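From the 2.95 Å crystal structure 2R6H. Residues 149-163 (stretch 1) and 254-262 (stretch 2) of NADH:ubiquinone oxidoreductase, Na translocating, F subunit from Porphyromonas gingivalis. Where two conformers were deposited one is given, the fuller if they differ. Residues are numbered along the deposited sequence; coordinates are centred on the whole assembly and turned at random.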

ATOM      1  N   ASP A 149      11.219  -1.395 -11.351  1.00 81.59           N
ATOM      2  CA  ASP A 149      10.923  -1.174 -12.762  1.00 83.74           C
ATOM      3  C   ASP A 149       9.462  -0.789 -12.965  1.00 81.96           C
ATOM      4  O   ASP A 149       9.037  -0.496 -14.083  1.00 83.05           O
ATOM      5  N   PHE A 150       8.697  -0.792 -11.878  1.00 47.63           N
ATOM      6  CA  PHE A 150       7.247  -0.672 -11.962  1.00 45.40           C
ATOM      7  C   PHE A 150       6.828   0.759 -12.281  1.00 45.21           C
ATOM      8  O   PHE A 150       6.696   1.592 -11.385  1.00 44.48           O
ATOM      9  N   HIS A 151       6.588   1.132 -13.572  0.70 46.54           N
ATOM     10  CA  HIS A 151       6.384   2.530 -13.951  0.70 47.16           C
ATOM     11  C   HIS A 151       5.259   2.719 -14.974  0.70 46.90           C
ATOM     12  O   HIS A 151       4.958   1.817 -15.759  0.70 48.42           O
ATOM     13  N   ILE A 152       4.681   3.921 -14.980  1.00 38.22           N
ATOM     14  CA  ILE A 152       3.651   4.285 -15.946  1.00 38.10           C
ATOM     15  C   ILE A 152       4.154   4.124 -17.376  1.00 39.74           C
ATOM     16  O   ILE A 152       5.303   4.447 -17.680  1.00 41.10           O
ATOM     17  N   GLN A 153       3.287   3.623 -18.250  1.00 49.42           N
ATOM     18  CA  GLN A 153       3.608   3.511 -19.666  1.00 51.39           C
ATOM     19  C   GLN A 153       3.320   4.816 -20.397  1.00 52.45           C
ATOM     20  O   GLN A 153       2.320   5.481 -20.130  1.00 51.24           O
ATOM     21  N   ASP A 154       4.203   5.177 -21.320  1.00 85.54           N
ATOM     22  CA  ASP A 154       3.943   6.282 -22.233  1.00 87.90           C
ATOM     23  C   ASP A 154       2.904   5.895 -23.279  1.00 86.74           C
ATOM     24  O   ASP A 154       3.246   5.502 -24.394  1.00 87.79           O
ATOM     25  N   THR A 155       1.634   6.007 -22.906  1.00 51.05           N
ATOM     26  CA  THR A 155       0.531   5.822 -23.843  1.00 49.76           C
ATOM     27  C   THR A 155      -0.520   6.912 -23.656  1.00 49.75           C
ATOM     28  O   THR A 155      -0.436   7.714 -22.724  1.00 49.90           O
ATOM     29  N   ASP A 156      -1.508   6.941 -24.545  1.00 55.81           N
ATOM     30  CA  ASP A 156      -2.738   7.685 -24.301  1.00 55.89           C
ATOM     31  C   ASP A 156      -3.828   6.771 -23.749  1.00 53.73           C
ATOM     32  O   ASP A 156      -4.968   7.191 -23.552  1.00 53.75           O
ATOM     33  N   ALA A 157      -3.462   5.518 -23.501  1.00 44.05           N
ATOM     34  CA  ALA A 157      -4.428   4.474 -23.130  1.00 41.83           C
ATOM     35  C   ALA A 157      -5.226   4.780 -21.862  1.00 41.40           C
ATOM     36  O   ALA A 157      -4.783   5.552 -21.014  1.00 42.19           O
ATOM     37  N   GLU A 158      -6.398   4.171 -21.717  1.00 44.69           N
ATOM     38  CA  GLU A 158      -7.105   4.278 -20.447  1.00 44.13           C
ATOM     39  C   GLU A 158      -6.325   3.541 -19.374  1.00 43.15           C
ATOM     40  O   GLU A 158      -5.754   2.492 -19.636  1.00 41.95           O
HETATM   41  N   MSE A 159      -6.301   4.091 -18.167  1.00 49.87           N
HETATM   42  CA  MSE A 159      -5.689   3.401 -17.052  1.00 50.45           C
HETATM   43  C   MSE A 159      -6.749   2.978 -16.042  1.00 48.55           C
HETATM   44  O   MSE A 159      -7.679   3.731 -15.738  1.00 49.30           O
ATOM     45  N   LEU A 160      -6.600   1.759 -15.536  1.00 40.94           N
ATOM     46  CA  LEU A 160      -7.414   1.267 -14.433  1.00 39.74           C
ATOM     47  C   LEU A 160      -6.507   0.764 -13.319  1.00 38.94           C
ATOM     48  O   LEU A 160      -5.799  -0.227 -13.497  1.00 39.62           O
ATOM     49  N   TYR A 161      -6.521   1.455 -12.180  1.00 31.99           N
ATOM     50  CA  TYR A 161      -5.713   1.076 -11.021  1.00 30.74           C
ATOM     51  C   TYR A 161      -6.497   0.193 -10.061  1.00 30.46           C
ATOM     52  O   TYR A 161      -7.647   0.480  -9.739  1.00 31.63           O
ATOM     53  N   ILE A 162      -5.876  -0.885  -9.608  1.00 26.33           N
ATOM     54  CA  ILE A 162      -6.520  -1.810  -8.689  1.00 26.08           C
ATOM     55  C   ILE A 162      -5.637  -1.972  -7.466  1.00 26.03           C
ATOM     56  O   ILE A 162      -4.614  -2.644  -7.534  1.00 26.80           O
ATOM     57  N   GLY A 163      -6.009  -1.384  -6.340  1.00 32.64           N
ATOM     58  CA  GLY A 163      -5.175  -1.529  -5.166  1.00 32.13           C
ATOM     59  C   GLY A 163      -5.818  -2.324  -4.054  1.00 31.71           C
ATOM     60  O   GLY A 163      -7.044  -2.373  -3.954  1.00 31.78           O
ATOM     61  N   GLU A 254      -9.816  -4.541 -23.430  1.00 44.53           N
ATOM     62  CA  GLU A 254      -8.487  -5.004 -23.806  1.00 44.94           C
ATOM     63  C   GLU A 254      -7.557  -3.858 -24.238  1.00 45.23           C
ATOM     64  O   GLU A 254      -6.381  -4.075 -24.564  1.00 46.02           O
ATOM     65  N   ASP A 255      -8.093  -2.641 -24.219  1.00 60.68           N
ATOM     66  CA  ASP A 255      -7.345  -1.452 -24.604  1.00 61.05           C
ATOM     67  C   ASP A 255      -6.904  -0.703 -23.373  1.00 59.87           C
ATOM     68  O   ASP A 255      -6.384   0.411 -23.449  1.00 60.69           O
ATOM     69  N   ILE A 256      -7.143  -1.309 -22.226  1.00 41.22           N
ATOM     70  CA  ILE A 256      -6.858  -0.656 -20.973  1.00 40.48           C
ATOM     71  C   ILE A 256      -5.523  -1.153 -20.455  1.00 39.33           C
ATOM     72  O   ILE A 256      -5.157  -2.307 -20.674  1.00 38.40           O
ATOM     73  N   GLU A 257      -4.786  -0.268 -19.799  1.00 43.86           N
ATOM     74  CA  GLU A 257      -3.620  -0.679 -19.046  1.00 43.65           C
ATOM     75  C   GLU A 257      -4.076  -0.829 -17.614  1.00 42.28           C
ATOM     76  O   GLU A 257      -4.768   0.031 -17.078  1.00 41.34           O
ATOM     77  N   TYR A 258      -3.710  -1.955 -17.015  1.00 35.12           N
ATOM     78  CA  TYR A 258      -4.092  -2.286 -15.652  1.00 33.92           C
ATOM     79  C   TYR A 258      -2.892  -2.160 -14.723  1.00 34.21           C
ATOM     80  O   TYR A 258      -1.930  -2.925 -14.824  1.00 35.00           O
ATOM     81  N   TYR A 259      -2.925  -1.192 -13.821  1.00 37.13           N
ATOM     82  CA  TYR A 259      -1.872  -1.122 -12.826  1.00 37.51           C
ATOM     83  C   TYR A 259      -2.425  -1.594 -11.500  1.00 36.88           C
ATOM     84  O   TYR A 259      -3.294  -0.957 -10.931  1.00 35.91           O
HETATM   85  N   MSE A 260      -1.953  -2.730 -11.015  1.00 53.27           N
HETATM   86  CA  MSE A 260      -2.416  -3.186  -9.719  1.00 54.42           C
HETATM   87  C   MSE A 260      -1.278  -3.466  -8.761  1.00 53.19           C
HETATM   88  O   MSE A 260      -0.184  -3.822  -9.171  1.00 54.31           O
ATOM     89  N   CYS A 261      -1.549  -3.270  -7.479  1.00 40.86           N
ATOM     90  CA  CYS A 261      -0.665  -3.732  -6.432  1.00 39.52           C
ATOM     91  C   CYS A 261      -1.487  -4.121  -5.222  1.00 37.68           C
ATOM     92  O   CYS A 261      -2.317  -3.351  -4.748  1.00 37.38           O
ATOM     93  N   GLY A 262      -1.252  -5.327  -4.728  1.00 39.32           N
ATOM     94  CA  GLY A 262      -1.973  -5.840  -3.584  1.00 37.62           C
ATOM     95  C   GLY A 262      -1.582  -7.285  -3.368  1.00 38.12           C
ATOM     96  O   GLY A 262      -0.701  -7.801  -4.063  1.00 39.55           O
TER

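Neighbouring strands of a parallel sheet place paired residues on the same face, so the side chains that meet across the strands are largely decided by register. The contact between residues 149-163 and 254-262 of this chain illustrates the principle. The two strands run parallel, their directions 16° apart, and M159 pairs with E257, L160 with Y258, Y161 with Y259, and I162 with M260.

At the apolar centre, on the face that carries M159, Y161, E257 and Y259, lies the ring of Y259, which gives up more area to the opposing stretch than any other residue here. Its m rotamer (chi1 -58°) sets it beside Y161, also m. The two rings are nearly parallel, with planes at 21°, but slid so far apart, 5.1 Å between centroids, that they barely overlap. The tighter touch is therefore between Y161 CE2 and Y259 CB at 3.4 Å, the latter lying over one face of the Y161 ring. The selenium of M159 approaches obliquely, with M159 SE 4.3 Å from Y259 CE2. F150, a t rotamer from the preceding loop, leaves its backbone sideways, yet its ring reaches inward until F150 CE2 lies 4.3 Å from Y259 CD1, at the edge of the tyrosine ring.

The other face is packed mainly by apolar side chains, with Y258 adding an aromatic ring. I162 (m, t) meets the selenomethionine M260, whose chi1 of 96° falls between wells; I162 CG2 and M260 CE are 3.1 Å apart, very close for two methyl groups. L160, with both chi angles t, touches two residues of the other strand: L160 CB lies 3.8 Å from I256 CG2, and L160 CD1 lies 4.0 Å from Y258 CE2. The side chain of E158, fully extended through chi2, runs alongside I256, with E158 OE1 3.8 Å from I256 CD1, while its carboxylate is hydrogen-bonded elsewhere in the structure.

Between these faces the backbone supplies the ladder that holds the register. L160 is bonded through both its polar backbone atoms: L160 N donates to E257 O at 3.0 Å, and L160 O accepts from Y259 N at 3.0 Å.

Toward the loop that precedes the first strand, the packing turns polar. The hydroxyl at the far end of Y259 accepts a hydrogen bond from the backbone, Q153 N to Y259 OH at 3.0 Å, and donates one within its own strand, Y259 OH to E257 OE1 at 3.1 Å. A single aromatic side chain thus packs its ring largely against apolar groups, though Y161 OH lies over one face and H151 O at its edge, while its tip is tied into a polar network. Q153 (m, m) folds over this tip, and its amide turns back on its own loop, Q153 NE2 donating to H151 O at 2.9 Å. E257, whose chi2 of 148° lies off the usual wells, completes the edge: T155 OG1 donates to E257 OE2 at 2.8 Å, and A157 CB rests 3.7 Å from E257 OE2.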

ATOM      1  CB  ASP A 149      11.257  -2.424 -13.579  1.00 86.33           C
ATOM      2  CG  ASP A 149      11.660  -2.097 -15.004  1.00 91.37           C
ATOM      3  OD1 ASP A 149      10.952  -1.301 -15.656  1.00 93.42           O
ATOM      4  OD2 ASP A 149      12.685  -2.636 -15.471  1.00 95.53           O
ATOM      5  CB  PHE A 150       6.595  -1.131 -10.656  1.00 44.03           C
ATOM      6  CG  PHE A 150       5.096  -1.029 -10.657  1.00 41.28           C
ATOM      7  CD1 PHE A 150       4.441  -0.244  -9.722  1.00 40.57           C
ATOM      8  CD2 PHE A 150       4.342  -1.716 -11.593  1.00 41.41           C
ATOM      9  CE1 PHE A 150       3.063  -0.147  -9.721  1.00 40.01           C
ATOM     10  CE2 PHE A 150       2.964  -1.623 -11.597  1.00 41.63           C
ATOM     11  CZ  PHE A 150       2.323  -0.837 -10.660  1.00 41.05           C
ATOM     12  CB  HIS A 151       7.682   3.136 -14.512  0.70 49.45           C
ATOM     13  CG  HIS A 151       8.866   3.034 -13.590  0.70 53.68           C
ATOM     14  ND1 HIS A 151      10.096   2.581 -14.010  0.70 58.35           N
ATOM     15  CD2 HIS A 151       8.998   3.333 -12.275  0.70 53.22           C
ATOM     16  CE1 HIS A 151      10.938   2.598 -12.987  0.70 57.60           C
ATOM     17  NE2 HIS A 151      10.297   3.048 -11.927  0.70 53.63           N
ATOM     18  CB  ILE A 152       3.171   5.735 -15.740  1.00 37.78           C
ATOM     19  CG1 ILE A 152       2.881   5.995 -14.261  1.00 37.78           C
ATOM     20  CG2 ILE A 152       1.938   6.012 -16.587  1.00 38.19           C
ATOM     21  CD1 ILE A 152       2.810   7.464 -13.902  1.00 41.81           C
ATOM     22  CB  GLN A 153       2.822   2.363 -20.304  1.00 50.26           C
ATOM     23  CG  GLN A 153       2.954   1.043 -19.567  1.00 49.00           C
ATOM     24  CD  GLN A 153       4.377   0.523 -19.554  1.00 48.55           C
ATOM     25  OE1 GLN A 153       4.924   0.150 -20.594  1.00 45.67           O
ATOM     26  NE2 GLN A 153       4.987   0.493 -18.375  1.00 49.73           N
ATOM     27  CB  ASP A 154       5.237   6.739 -22.905  1.00 91.33           C
ATOM     28  CG  ASP A 154       6.271   7.227 -21.910  1.00 95.77           C
ATOM     29  OD1 ASP A 154       5.910   7.443 -20.734  1.00 98.39           O
ATOM     30  OD2 ASP A 154       7.445   7.394 -22.303  1.00101.93           O
ATOM     31  CB  THR A 155      -0.135   4.446 -23.658  1.00 47.52           C
ATOM     32  OG1 THR A 155       0.839   3.498 -23.203  1.00 46.68           O
ATOM     33  CG2 THR A 155      -0.734   3.960 -24.969  1.00 48.81           C
ATOM     34  CB  ASP A 156      -3.217   8.364 -25.586  1.00 58.13           C
ATOM     35  CG  ASP A 156      -2.185   9.314 -26.161  1.00 63.51           C
ATOM     36  OD1 ASP A 156      -1.535  10.035 -25.375  1.00 65.96           O
ATOM     37  OD2 ASP A 156      -2.025   9.341 -27.400  1.00 65.15           O
ATOM     38  CB  ALA A 157      -3.707   3.155 -22.969  1.00 40.39           C
ATOM     39  CB  GLU A 158      -8.518   3.696 -20.535  1.00 44.04           C
ATOM     40  CG  GLU A 158      -9.283   3.787 -19.219  1.00 44.74           C
ATOM     41  CD  GLU A 158     -10.694   3.203 -19.285  1.00 47.76           C
ATOM     42  OE1 GLU A 158     -11.194   2.925 -20.407  1.00 47.00           O
ATOM     43  OE2 GLU A 158     -11.302   3.035 -18.195  1.00 50.39           O
HETATM   44  CB  MSE A 159      -4.665   4.295 -16.365  1.00 50.53           C
HETATM   45  CG  MSE A 159      -3.863   5.179 -17.306  1.00 53.74           C
HETATM   46 SE   MSE A 159      -2.243   5.943 -16.481  1.00 56.95          SE
HETATM   47  CE  MSE A 159      -2.381   7.784 -17.159  1.00 58.04           C
ATOM     48  CB  LEU A 160      -8.324   0.138 -14.905  1.00 39.55           C
ATOM     49  CG  LEU A 160      -9.580  -0.148 -14.078  1.00 39.45           C
ATOM     50  CD1 LEU A 160     -10.613  -0.894 -14.919  1.00 39.87           C
ATOM     51  CD2 LEU A 160      -9.231  -0.929 -12.821  1.00 40.88           C
ATOM     52  CB  TYR A 161      -5.217   2.322 -10.289  1.00 30.69           C
ATOM     53  CG  TYR A 161      -4.034   2.973 -10.952  1.00 30.91           C
ATOM     54  CD1 TYR A 161      -4.202   3.880 -11.989  1.00 32.90           C
ATOM     55  CD2 TYR A 161      -2.741   2.671 -10.548  1.00 31.06           C
ATOM     56  CE1 TYR A 161      -3.113   4.462 -12.599  1.00 34.85           C
ATOM     57  CE2 TYR A 161      -1.647   3.251 -11.150  1.00 31.69           C
ATOM     58  CZ  TYR A 161      -1.836   4.145 -12.173  1.00 33.88           C
ATOM     59  OH  TYR A 161      -0.734   4.718 -12.766  1.00 34.20           O
ATOM     60  CB  ILE A 162      -6.660  -3.221  -9.304  1.00 26.31           C
ATOM     61  CG1 ILE A 162      -7.362  -3.176 -10.658  1.00 27.03           C
ATOM     62  CG2 ILE A 162      -7.395  -4.143  -8.349  1.00 26.54           C
ATOM     63  CD1 ILE A 162      -7.548  -4.533 -11.271  1.00 27.45           C
ATOM     64  CB  GLU A 254      -8.587  -6.090 -24.884  1.00 46.06           C
ATOM     65  CG  GLU A 254      -9.062  -5.604 -26.252  1.00 48.26           C
ATOM     66  CD  GLU A 254     -10.570  -5.396 -26.357  1.00 50.03           C
ATOM     67  OE1 GLU A 254     -11.304  -5.640 -25.373  1.00 51.19           O
ATOM     68  OE2 GLU A 254     -11.028  -4.987 -27.444  1.00 51.18           O
ATOM     69  CB  ASP A 255      -8.218  -0.522 -25.440  1.00 62.14           C
ATOM     70  CG  ASP A 255      -8.575  -1.112 -26.780  1.00 66.58           C
ATOM     71  OD1 ASP A 255      -7.985  -2.164 -27.124  1.00 70.43           O
ATOM     72  OD2 ASP A 255      -9.436  -0.528 -27.482  1.00 72.16           O
ATOM     73  CB  ILE A 256      -7.966  -0.954 -19.945  1.00 39.98           C
ATOM     74  CG1 ILE A 256      -9.325  -0.480 -20.469  1.00 41.37           C
ATOM     75  CG2 ILE A 256      -7.647  -0.314 -18.597  1.00 39.36           C
ATOM     76  CD1 ILE A 256     -10.472  -0.732 -19.506  1.00 41.27           C
ATOM     77  CB  GLU A 257      -2.481   0.340 -19.174  1.00 45.03           C
ATOM     78  CG  GLU A 257      -1.610   0.128 -20.417  1.00 45.89           C
ATOM     79  CD  GLU A 257      -1.035   1.419 -20.993  1.00 46.50           C
ATOM     80  OE1 GLU A 257      -1.016   2.446 -20.263  1.00 44.75           O
ATOM     81  OE2 GLU A 257      -0.607   1.386 -22.181  1.00 46.76           O
ATOM     82  CB  TYR A 258      -4.636  -3.713 -15.611  1.00 34.14           C
ATOM     83  CG  TYR A 258      -5.917  -3.852 -16.376  1.00 34.19           C
ATOM     84  CD1 TYR A 258      -5.914  -4.123 -17.729  1.00 33.99           C
ATOM     85  CD2 TYR A 258      -7.136  -3.680 -15.752  1.00 34.03           C
ATOM     86  CE1 TYR A 258      -7.087  -4.224 -18.435  1.00 33.49           C
ATOM     87  CE2 TYR A 258      -8.314  -3.787 -16.449  1.00 32.34           C
ATOM     88  CZ  TYR A 258      -8.281  -4.056 -17.787  1.00 33.82           C
ATOM     89  OH  TYR A 258      -9.459  -4.159 -18.475  1.00 36.63           O
ATOM     90  CB  TYR A 259      -1.307   0.299 -12.733  1.00 37.52           C
ATOM     91  CG  TYR A 259      -0.753   0.805 -14.049  1.00 38.51           C
ATOM     92  CD1 TYR A 259       0.597   0.684 -14.356  1.00 39.31           C
ATOM     93  CD2 TYR A 259      -1.586   1.379 -14.993  1.00 39.90           C
ATOM     94  CE1 TYR A 259       1.093   1.134 -15.569  1.00 41.36           C
ATOM     95  CE2 TYR A 259      -1.096   1.834 -16.202  1.00 42.40           C
ATOM     96  CZ  TYR A 259       0.238   1.710 -16.485  1.00 41.95           C
ATOM     97  OH  TYR A 259       0.698   2.167 -17.692  1.00 44.43           O
HETATM   98  CB  MSE A 260      -3.313  -4.412  -9.851  1.00 53.75           C
HETATM   99  CG  MSE A 260      -2.615  -5.734  -9.667  1.00 57.71           C
HETATM  100 SE   MSE A 260      -3.890  -7.213  -9.812  1.00 61.81          SE
HETATM  101  CE  MSE A 260      -5.317  -6.462  -8.733  1.00 61.23           C
ATOM    102  CB  CYS A 261       0.350  -2.671  -6.046  1.00 39.69           C
ATOM    103  SG  CYS A 261       1.636  -3.341  -4.975  1.00 40.17           S
TER